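Local atomic coordinates of UL37 (Suid herpesvirus 1, PDB entry 4K70), a protein that is an inner tegument protein of a herpesvirus, here its N-terminal half, with a probable role in the control of viral trafficking inside cells. Residues A197-M201 with F214-I218; T217-E221 with T346-C350. All coordinates share one frame; numbering follows the deposited sequence.

Contact 1. Residues A197-M201 with F214-I218; sequences AVRQM and FALTI. With NA (sodium ion), chain T.
Gln200 lays its CB over the ring of Phe214, one of several side-chain contacts between two consecutive, roughly antiparallel helices, 191-201 and 208-223, which form a helical hairpin. The axes of the two short segments approach to 9.0 Å and run at 149° to each other. The CH-pi contact is nearly central: Gln200 CB sits 3.5 Å from the centroid of the Phe214 ring, 7° off its normal. Gln200 CG, beside the backbone N (chi1 -63°), continues over the CZ end of the ring, 3.7 Å from Phe214 CZ, before the chain bends to its amide. The terminal amide of Gln200 reaches a sodium ion that also carries a water; the orientation of that amide is doubtful.

One turn back, Ala197 presses its methyl against Ile218, with Ala197 CB only 3.5 Å from Ile218 CG1, a tight fit for two carbons. Ile218 CD1 continues past it to the backbone of the other helix, 3.6 Å from Val198 N; the Ile218 and Val198 side chains cross at about a right angle, CD1 meeting CG2. At the end of helix 191-201, Met201 runs out extended as far as SD, with the terminal methyl turned aside, and brings SD to 3.5 Å from Ala215 CB.

Helix 229-240 covers this end through Leu231 and Gln234 on Met201 and Phe235 on Ala215, while Leu148 touches both Val198 and Met201. Within helix 208-223, Phe214 O accepts two bonds, from Ile218 N and from Thr217 OG1, the latter at 2.6 Å in the carbonyl plane, on a lone pair.

Contact 2. Residues T217-E221 with T346-C350; sequences TIADE and TRRHC
Glu221, on helix 208-223, reaches across to the N terminus of helix 347-358, where Thr346 is the N-cap, and its carboxylate takes hold of the first turn. Its CB points toward the other segment; CG lies anti to the carbonyl carbon, and a bend at chi2 (-93°) carries CD to the neighbourhood of Arg347 CB. There the two oxygens divide their work. OE2 accepts from the main chain, Arg348 N to Glu221 OE2 being 2.9 Å with an N-H...O angle of 161°, and it also lies 3.3 Å from Arg348 CB. Glu221 OE1 forms a salt bridge with Arg347 NE, 3.1 Å, bent to 149°, the oxygen tilted from the guanidinium plane. Both oxygens use their syn lone pairs, while the carboxylate stands almost perpendicular to the Arg347 guanidinium. All these Glu221 contacts are those of one of its two deposited conformers, and the pairing with Arg347 depends on one of two on each side.

A water donates to Glu221 OE2 and lies 2.5 Å from Thr346 OG1, linking the carboxylate to the capping residue. A negative group here would be expected to interact favourably with the helix dipole. The cap itself is weak: His349 N reaches Thr346 OG1 at 3.4 Å. Arg348 turns its guanidinium away to a salt bridge with Asp351, a residue seen to bind calcium in a crystal structure of this protein, though no such ion is bound to it in this chain. His349 ND1 is bonded to Gly344 O, and the imidazole crosses the Thr217 side chain at about a right angle, with Thr217 CG2 3.6 Å from His349 CE1.

Overall arrangement
From the N terminus, the chain runs through helix 191-201, passes a six-residue link and returns on helix 208-223, 12 residues separating the two segments of contact 1, which thus closes a short hairpin. Contact 2 closes a far longer loop: 124 residues, including helices 229-240, 260-271 and 333-342, separate residues 217-221 from 346-350. The loops neither nest nor cross; they meet end to end on helix 208-223, sharing Thr217 and Ile218, with centres about 9 Å apart. Ile218 faces helix 191-201, whereas Thr217 and Glu221 face helix 347-358. Helix 208-223 thereby joins its neighbour in sequence to a distant helix, through a buried apolar contact and a partly buried polar one.

Contact 1. Residues A197-M201 with F214-I218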
ATOM      1  N   ALA A 197      11.619 -14.101  -4.782  1.00 22.57           N
ATOM      2  CA  ALA A 197      12.975 -14.595  -4.559  1.00 22.82           C
ATOM      3  C   ALA A 197      12.981 -16.091  -4.240  1.00 24.84           C
ATOM      4  O   ALA A 197      13.867 -16.835  -4.676  1.00 26.11           O
ATOM      5  CB  ALA A 197      13.682 -13.794  -3.455  1.00 24.83           C
ATOM      6  N   VAL A 198      11.998 -16.527  -3.458  1.00 27.88           N
ATOM      7  CA  VAL A 198      11.850 -17.944  -3.147  1.00 27.80           C
ATOM      8  C   VAL A 198      11.693 -18.771  -4.414  1.00 26.64           C
ATOM      9  O   VAL A 198      12.299 -19.832  -4.545  1.00 28.21           O
ATOM     10  CB  VAL A 198      10.666 -18.210  -2.185  1.00 27.97           C
ATOM     11  CG1 VAL A 198      10.509 -19.706  -1.926  1.00 30.90           C
ATOM     12  CG2 VAL A 198      10.877 -17.470  -0.879  1.00 28.80           C
ATOM     13  N   ARG A 199      10.890 -18.290  -5.357  1.00 25.91           N
ATOM     14  CA  ARG A 199      10.737 -19.019  -6.606  1.00 30.46           C
ATOM     15  C   ARG A 199      12.058 -19.242  -7.332  1.00 30.64           C
ATOM     16  O   ARG A 199      12.272 -20.310  -7.907  1.00 32.91           O
ATOM     17  CB  ARG A 199       9.708 -18.350  -7.510  1.00 31.26           C
ATOM     18  CG  ARG A 199       8.313 -18.553  -6.970  1.00 37.83           C
ATOM     19  CD  ARG A 199       7.234 -18.396  -8.015  1.00 44.43           C
ATOM     20  NE  ARG A 199       5.950 -18.799  -7.445  1.00 49.27           N
ATOM     21  CZ  ARG A 199       4.772 -18.612  -8.034  1.00 49.96           C
ATOM     22  NH1 ARG A 199       4.711 -18.020  -9.221  1.00 51.99           N
ATOM     23  NH2 ARG A 199       3.657 -19.014  -7.432  1.00 51.79           N
ATOM     24  N   GLN A 200      12.949 -18.251  -7.292  1.00 31.81           N
ATOM     25  CA  GLN A 200      14.268 -18.384  -7.921  1.00 26.97           C
ATOM     26  C   GLN A 200      15.164 -19.338  -7.138  1.00 27.58           C
ATOM     27  O   GLN A 200      15.881 -20.146  -7.719  1.00 28.92           O
ATOM     28  CB  GLN A 200      14.957 -17.021  -8.040  1.00 29.54           C
ATOM     29  CG  GLN A 200      14.227 -16.028  -8.940  1.00 31.85           C
ATOM     30  CD  GLN A 200      14.097 -16.530 -10.362  1.00 35.25           C
ATOM     31  OE1 GLN A 200      13.401 -17.507 -10.628  1.00 43.51           O
ATOM     32  NE2 GLN A 200      14.775 -15.864 -11.286  1.00 42.82           N
ATOM     33  N   MET A 201      15.139 -19.227  -5.814  1.00 25.15           N
ATOM     34  CA  MET A 201      15.911 -20.136  -4.978  1.00 29.43           C
ATOM     35  C   MET A 201      15.525 -21.597  -5.231  1.00 32.52           C
ATOM     36  O   MET A 201      16.361 -22.494  -5.157  1.00 30.23           O
ATOM     37  CB  MET A 201      15.722 -19.798  -3.504  1.00 27.30           C
ATOM     38  CG  MET A 201      16.458 -20.731  -2.557  1.00 31.70           C
ATOM     39  SD  MET A 201      16.253 -20.270  -0.818  1.00 29.69           S
ATOM     40  CE  MET A 201      14.514 -20.630  -0.536  1.00 28.29           C
ATOM     41  N   PHE A 214      20.488 -16.061  -4.208  1.00 27.73           N
ATOM     42  CA  PHE A 214      19.104 -15.705  -3.939  1.00 23.38           C
ATOM     43  C   PHE A 214      18.708 -16.018  -2.493  1.00 26.25           C
ATOM     44  O   PHE A 214      18.054 -15.211  -1.846  1.00 26.72           O
ATOM     45  CB  PHE A 214      18.139 -16.384  -4.922  1.00 26.93           C
ATOM     46  CG  PHE A 214      17.867 -15.572  -6.157  1.00 26.83           C
ATOM     47  CD1 PHE A 214      17.101 -14.415  -6.086  1.00 25.98           C
ATOM     48  CD2 PHE A 214      18.385 -15.957  -7.387  1.00 23.60           C
ATOM     49  CE1 PHE A 214      16.857 -13.654  -7.223  1.00 24.30           C
ATOM     50  CE2 PHE A 214      18.134 -15.210  -8.532  1.00 24.77           C
ATOM     51  CZ  PHE A 214      17.371 -14.053  -8.446  1.00 26.55           C
ATOM     52  N   ALA A 215      19.114 -17.182  -1.995  1.00 26.84           N
ATOM     53  CA  ALA A 215      18.840 -17.558  -0.603  1.00 30.79           C
ATOM     54  C   ALA A 215      19.401 -16.522   0.357  1.00 28.32           C
ATOM     55  O   ALA A 215      18.751 -16.165   1.343  1.00 28.44           O
ATOM     56  CB  ALA A 215      19.415 -18.933  -0.285  1.00 27.00           C
ATOM     57  N   LEU A 216      20.605 -16.035   0.062  1.00 24.85           N
ATOM     58  CA  LEU A 216      21.217 -15.004   0.888  1.00 27.78           C
ATOM     59  C   LEU A 216      20.436 -13.707   0.841  1.00 26.75           C
ATOM     60  O   LEU A 216      20.257 -13.059   1.872  1.00 27.86           O
ATOM     61  CB  LEU A 216      22.674 -14.764   0.499  1.00 25.84           C
ATOM     62  CG  LEU A 216      23.594 -15.955   0.769  1.00 28.23           C
ATOM     63  CD1 LEU A 216      25.063 -15.597   0.479  1.00 24.25           C
ATOM     64  CD2 LEU A 216      23.410 -16.423   2.204  1.00 28.01           C
ATOM     65  N   THR A 217      19.964 -13.312  -0.338  1.00 27.55           N
ATOM     66  CA  THR A 217      19.127 -12.109  -0.401  1.00 28.79           C
ATOM     67  C   THR A 217      17.874 -12.263   0.476  1.00 26.90           C
ATOM     68  O   THR A 217      17.423 -11.307   1.112  1.00 25.96           O
ATOM     69  CB  THR A 217      18.720 -11.711  -1.846  1.00 27.58           C
ATOM     70  OG1 THR A 217      17.754 -12.644  -2.362  1.00 24.52           O
ATOM     71  CG2 THR A 217      19.946 -11.630  -2.779  1.00 20.94           C
ATOM     72  N   ILE A 218      17.327 -13.473   0.517  1.00 25.36           N
ATOM     73  CA  ILE A 218      16.122 -13.727   1.303  1.00 26.17           C
ATOM     74  C   ILE A 218      16.449 -13.666   2.799  1.00 29.05           C
ATOM     75  O   ILE A 218      15.723 -13.053   3.590  1.00 27.68           O
ATOM     76  CB  ILE A 218      15.500 -15.089   0.960  1.00 23.20           C
ATOM     77  CG1 ILE A 218      14.948 -15.071  -0.469  1.00 27.07           C
ATOM     78  CG2 ILE A 218      14.377 -15.436   1.951  1.00 25.03           C
ATOM     79  CD1 ILE A 218      14.685 -16.459  -1.045  1.00 25.41           C
TER
HETATM   80 NA    NA T1018      16.706 -16.315 -12.312  1.00 47.21          NA
HETATM   81  O   HOH W   1      16.698 -16.014 -14.765  1.00 38.94           O

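Contact 2. Residues T217-E221 with T346-C350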
ATOM      1  N   THR A 217      19.964 -13.312  -0.338  1.00 27.55           N
ATOM      2  CA  THR A 217      19.127 -12.109  -0.401  1.00 28.79           C
ATOM      3  C   THR A 217      17.874 -12.263   0.476  1.00 26.90           C
ATOM      4  O   THR A 217      17.423 -11.307   1.112  1.00 25.96           O
ATOM      5  CB  THR A 217      18.720 -11.711  -1.846  1.00 27.58           C
ATOM      6  OG1 THR A 217      17.754 -12.644  -2.362  1.00 24.52           O
ATOM      7  CG2 THR A 217      19.946 -11.630  -2.779  1.00 20.94           C
ATOM      8  N   ILE A 218      17.327 -13.473   0.517  1.00 25.36           N
ATOM      9  CA  ILE A 218      16.122 -13.727   1.303  1.00 26.17           C
ATOM     10  C   ILE A 218      16.449 -13.666   2.799  1.00 29.05           C
ATOM     11  O   ILE A 218      15.723 -13.053   3.590  1.00 27.68           O
ATOM     12  CB  ILE A 218      15.500 -15.089   0.960  1.00 23.20           C
ATOM     13  CG1 ILE A 218      14.948 -15.071  -0.469  1.00 27.07           C
ATOM     14  CG2 ILE A 218      14.377 -15.436   1.951  1.00 25.03           C
ATOM     15  CD1 ILE A 218      14.685 -16.459  -1.045  1.00 25.41           C
ATOM     16  N   ALA A 219      17.547 -14.300   3.185  1.00 26.05           N
ATOM     17  CA  ALA A 219      17.963 -14.280   4.584  1.00 28.51           C
ATOM     18  C   ALA A 219      18.151 -12.838   5.037  1.00 31.37           C
ATOM     19  O   ALA A 219      17.688 -12.451   6.111  1.00 29.31           O
ATOM     20  CB  ALA A 219      19.239 -15.088   4.777  1.00 24.91           C
ATOM     21  N   ASP A 220      18.785 -12.032   4.183  1.00 29.05           N
ATOM     22  CA  ASP A 220      19.129 -10.647   4.525  1.00 29.38           C
ATOM     23  C   ASP A 220      17.961  -9.647   4.499  1.00 30.82           C
ATOM     24  O   ASP A 220      17.900  -8.746   5.326  1.00 32.89           O
ATOM     25  CB  ASP A 220      20.274 -10.136   3.634  1.00 27.91           C
ATOM     26  CG  ASP A 220      21.593 -10.816   3.945  1.00 35.84           C
ATOM     27  OD1 ASP A 220      21.642 -11.557   4.954  1.00 36.08           O
ATOM     28  OD2 ASP A 220      22.573 -10.610   3.201  1.00 35.79           O
ATOM     29  N   GLU A 221      17.048  -9.793   3.547  1.00 27.31           N
ATOM     30  CA  GLU A 221      15.933  -8.862   3.387  0.54 31.44           C
ATOM     31  C   GLU A 221      14.772  -9.221   4.305  1.00 29.62           C
ATOM     32  O   GLU A 221      14.045  -8.353   4.775  1.00 33.92           O
ATOM     33  CB  GLU A 221      15.424  -8.869   1.938  0.54 28.27           C
ATOM     34  CG  GLU A 221      16.477  -8.572   0.863  0.54 31.10           C
ATOM     35  CD  GLU A 221      16.556  -7.102   0.488  0.54 31.35           C
ATOM     36  OE1 GLU A 221      16.040  -6.263   1.261  0.54 30.44           O
ATOM     37  OE2 GLU A 221      17.133  -6.790  -0.580  0.54 25.04           O
ATOM     38  N   THR A 346      17.099  -7.162  -6.302  1.00 25.07           N
ATOM     39  CA  THR A 346      16.392  -7.057  -5.037  1.00 23.96           C
ATOM     40  C   THR A 346      16.575  -5.637  -4.497  1.00 25.55           C
ATOM     41  O   THR A 346      17.321  -4.842  -5.075  1.00 23.07           O
ATOM     42  CB  THR A 346      16.977  -8.035  -4.041  1.00 25.00           C
ATOM     43  OG1 THR A 346      18.366  -7.739  -3.892  1.00 22.13           O
ATOM     44  CG2 THR A 346      16.844  -9.452  -4.557  1.00 22.35           C
ATOM     45  N   ARG A 347      15.893  -5.317  -3.402  1.00 24.86           N
ATOM     46  CA  ARG A 347      15.961  -3.978  -2.814  0.59 26.33           C
ATOM     47  C   ARG A 347      17.394  -3.552  -2.541  1.00 25.52           C
ATOM     48  O   ARG A 347      17.808  -2.457  -2.907  1.00 22.48           O
ATOM     49  CB  ARG A 347      15.173  -3.902  -1.497  0.59 26.11           C
ATOM     50  CG  ARG A 347      15.154  -2.496  -0.908  0.59 28.89           C
ATOM     51  CD  ARG A 347      14.951  -2.479   0.609  0.59 30.97           C
ATOM     52  NE  ARG A 347      16.029  -3.135   1.351  0.59 33.29           N
ATOM     53  CZ  ARG A 347      17.197  -2.568   1.655  0.59 33.60           C
ATOM     54  NH1 ARG A 347      17.469  -1.326   1.265  0.59 31.77           N
ATOM     55  NH2 ARG A 347      18.102  -3.253   2.342  0.59 30.15           N
ATOM     56  N   ARG A 348      18.140  -4.422  -1.875  1.00 23.78           N
ATOM     57  CA  ARG A 348      19.517  -4.109  -1.503  1.00 27.92           C
ATOM     58  C   ARG A 348      20.432  -4.013  -2.727  1.00 24.06           C
ATOM     59  O   ARG A 348      21.324  -3.173  -2.776  1.00 23.90           O
ATOM     60  CB  ARG A 348      20.038  -5.148  -0.505  1.00 29.93           C
ATOM     61  CG  ARG A 348      21.496  -5.025  -0.163  1.00 34.36           C
ATOM     62  CD  ARG A 348      21.804  -3.693   0.489  1.00 39.14           C
ATOM     63  NE  ARG A 348      23.116  -3.714   1.135  1.00 47.45           N
ATOM     64  CZ  ARG A 348      23.799  -2.624   1.471  1.00 47.46           C
ATOM     65  NH1 ARG A 348      23.294  -1.421   1.219  1.00 43.91           N
ATOM     66  NH2 ARG A 348      24.989  -2.733   2.050  1.00 51.82           N
ATOM     67  N   HIS A 349      20.211  -4.860  -3.723  1.00 21.53           N
ATOM     68  CA  HIS A 349      21.075  -4.837  -4.921  1.00 22.06           C
ATOM     69  C   HIS A 349      20.869  -3.595  -5.764  1.00 22.12           C
ATOM     70  O   HIS A 349      21.816  -3.082  -6.388  1.00 24.51           O
ATOM     71  CB  HIS A 349      20.901  -6.105  -5.762  1.00 19.67           C
ATOM     72  CG  HIS A 349      21.435  -7.330  -5.094  1.00 21.61           C
ATOM     73  ND1 HIS A 349      21.408  -8.571  -5.685  1.00 19.30           N
ATOM     74  CD2 HIS A 349      22.013  -7.500  -3.880  1.00 21.97           C
ATOM     75  CE1 HIS A 349      21.963  -9.457  -4.867  1.00 21.78           C
ATOM     76  NE2 HIS A 349      22.327  -8.831  -3.765  1.00 20.99           N
ATOM     77  N   CYS A 350      19.630  -3.122  -5.816  1.00 20.79           N
ATOM     78  CA  CYS A 350      19.343  -1.860  -6.476  1.00 21.88           C
ATOM     79  C   CYS A 350      20.123  -0.739  -5.800  1.00 20.43           C
ATOM     80  O   CYS A 350      20.762   0.063  -6.457  1.00 21.09           O
ATOM     81  CB  CYS A 350      17.846  -1.545  -6.430  1.00 22.93           C
ATOM     82  SG  CYS A 350      16.821  -2.542  -7.548  1.00 24.32           S
TER
HETATM   83  O   HOH W   2      19.086  -8.492  -1.610  1.00 33.36           O